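Phosphoserine aminotransferase (Bacillus alcalophilus, PDB 1W23) catalyses the reversible, pyridoxal-phosphate-dependent transamination between phosphoserine and 3-phosphohydroxypyruvate in serine biosynthesis, working as a homodimer. Local coordinates at residues A167-D172 / N185-I190. Sequence-based numbering, arbitrary orientation.
Sequences APLIAD and NQFGMI. With PLP (pyridoxal-5'-phosphate), chain J.
Segment 167-172 runs parallel to 185-190, joined by two backbone hydrogen bonds, Gly188 N to Leu169 O (2.8 Å) and Ala171 N to Met189 O (3.0 Å), both in the carbonyl plane. Packing is tightest around Phe187. Its ring, with CG anti to the carbonyl carbon (chi1 -63°), lies alongside Leu169, CE2 being 3.5 Å from Leu169 CD2 and 3.7 Å from Ala171 CB, while Phe161 meets the ring edge-to-face. On the sheet's other side Ile170 crosses Met189 obliquely, CD1 lying 3.9 Å from Met189 CB, against helix 75-87. The segments belong to adjacent central strands of the seven-stranded sheet in the large, PLP-binding domain of fold-type I aminotransferases, and strand 169-172 carries Asp172 to the cofactor. There Asp172 OD2 lies 2.7 Å from PLP N1, with OD1 held by Ser174 OG; the carboxylate probably favours a protonated pyridine nitrogen. An alanine here would remove the carboxylate facing N1 and would probably weaken the ring's electron-withdrawing power. At the far end Pro168 CB comes 4.2 Å from Gly188 CA, an approach a side chain there would block, but the looser, partly exposed edge is bridged by water, which donates to Gln186 O and accepts from Leu169 N (3.0 Å).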
# COMPACT_ATOMS: atom_id res chain seq x y z
N ALA A 167 -15.88 -0.75 -27.54
CA ALA A 167 -15.78 -0.64 -26.08
C ALA A 167 -14.31 -0.46 -25.75
O ALA A 167 -13.46 -0.84 -26.58
CB ALA A 167 -16.31 -1.93 -25.46
N PRO A 168 -13.93 0.07 -24.61
CA PRO A 168 -12.53 0.17 -24.29
C PRO A 168 -11.88 -1.16 -24.00
O PRO A 168 -12.46 -2.03 -23.36
CB PRO A 168 -12.58 1.03 -23.00
CG PRO A 168 -13.94 0.82 -22.41
CD PRO A 168 -14.85 0.72 -23.63
N LEU A 169 -10.64 -1.29 -24.46
CA LEU A 169 -9.79 -2.42 -24.14
C LEU A 169 -9.06 -2.14 -22.82
O LEU A 169 -8.45 -1.05 -22.68
CB LEU A 169 -8.81 -2.66 -25.27
CG LEU A 169 -7.83 -3.85 -25.11
CD1 LEU A 169 -8.57 -5.17 -25.07
CD2 LEU A 169 -6.79 -3.85 -26.25
N ILE A 170 -9.13 -3.07 -21.90
CA ILE A 170 -8.54 -2.93 -20.55
C ILE A 170 -7.59 -4.08 -20.34
O ILE A 170 -7.94 -5.24 -20.71
CB ILE A 170 -9.63 -2.98 -19.46
CG1 ILE A 170 -10.77 -2.10 -19.93
CG2 ILE A 170 -9.01 -2.72 -18.09
CD1 ILE A 170 -11.04 -0.83 -19.25
N ALA A 171 -6.40 -3.80 -19.80
CA ALA A 171 -5.44 -4.89 -19.62
C ALA A 171 -4.78 -4.87 -18.25
O ALA A 171 -4.27 -3.84 -17.78
CB ALA A 171 -4.32 -4.76 -20.68
N ASP A 172 -4.74 -6.05 -17.66
CA ASP A 172 -3.92 -6.37 -16.49
C ASP A 172 -2.54 -6.72 -17.03
O ASP A 172 -2.29 -7.82 -17.56
CB ASP A 172 -4.50 -7.57 -15.74
CG ASP A 172 -3.66 -8.04 -14.57
OD1 ASP A 172 -2.57 -7.44 -14.30
OD2 ASP A 172 -4.10 -9.02 -13.93
N ASN A 185 -2.36 3.99 -26.82
CA ASN A 185 -3.67 4.40 -27.33
C ASN A 185 -4.54 3.25 -27.79
O ASN A 185 -5.71 3.50 -28.13
CB ASN A 185 -3.47 5.49 -28.35
CG ASN A 185 -2.93 5.05 -29.64
OD1 ASN A 185 -2.81 3.88 -29.95
ND2 ASN A 185 -2.63 6.13 -30.36
N GLN A 186 -4.07 2.00 -27.81
CA GLN A 186 -4.98 0.87 -28.04
C GLN A 186 -5.89 0.63 -26.86
O GLN A 186 -6.87 -0.17 -26.99
CB GLN A 186 -4.16 -0.41 -28.33
CG GLN A 186 -3.39 -0.43 -29.62
CD GLN A 186 -2.81 -1.80 -30.01
OE1 GLN A 186 -1.79 -2.26 -29.53
NE2 GLN A 186 -3.51 -2.51 -30.90
N PHE A 187 -5.60 1.19 -25.68
CA PHE A 187 -6.25 0.84 -24.43
C PHE A 187 -7.04 2.00 -23.84
O PHE A 187 -6.60 3.15 -23.89
CB PHE A 187 -5.18 0.45 -23.39
CG PHE A 187 -4.41 -0.80 -23.85
CD1 PHE A 187 -3.26 -0.68 -24.63
CD2 PHE A 187 -4.84 -2.07 -23.54
CE1 PHE A 187 -2.60 -1.82 -25.07
CE2 PHE A 187 -4.21 -3.19 -24.00
CZ PHE A 187 -3.08 -3.08 -24.78
N GLY A 188 -8.13 1.67 -23.18
CA GLY A 188 -8.78 2.60 -22.29
C GLY A 188 -8.16 2.69 -20.91
O GLY A 188 -8.19 3.74 -20.26
N MET A 189 -7.63 1.55 -20.46
CA MET A 189 -6.99 1.49 -19.14
C MET A 189 -6.01 0.35 -19.12
O MET A 189 -6.30 -0.76 -19.65
CB MET A 189 -8.07 1.35 -18.07
CG MET A 189 -7.50 1.33 -16.66
SD MET A 189 -8.76 1.31 -15.39
CE MET A 189 -8.23 -0.24 -14.62
N ILE A 190 -4.88 0.55 -18.48
CA ILE A 190 -3.86 -0.46 -18.18
C ILE A 190 -3.58 -0.41 -16.69
O ILE A 190 -3.48 0.69 -16.13
CB ILE A 190 -2.56 -0.12 -18.95
CG1 ILE A 190 -2.76 -0.25 -20.45
CG2 ILE A 190 -1.41 -0.90 -18.40
CD1 ILE A 190 -1.69 0.41 -21.24
N1 PLP J . -2.46 -10.07 -12.09
C2 PLP J . -1.28 -10.65 -12.51
C2A PLP J . -1.12 -10.85 -13.97
C3 PLP J . -0.31 -11.01 -11.58
O3 PLP J . 0.82 -11.54 -11.98
C4 PLP J . -0.56 -10.78 -10.17
C4A PLP J . 0.52 -11.11 -9.20
C5 PLP J . -1.76 -10.17 -9.79
C6 PLP J . -2.70 -9.85 -10.77
C5A PLP J . -2.13 -9.92 -8.36
O4P PLP J . -1.42 -8.71 -7.90
P PLP J . -1.58 -8.25 -6.34
O1P PLP J . -1.01 -9.36 -5.51
O2P PLP J . -3.06 -8.04 -6.09
O3P PLP J . -0.79 -6.95 -6.34
O HOH W 1 -9.49 0.81 -26.20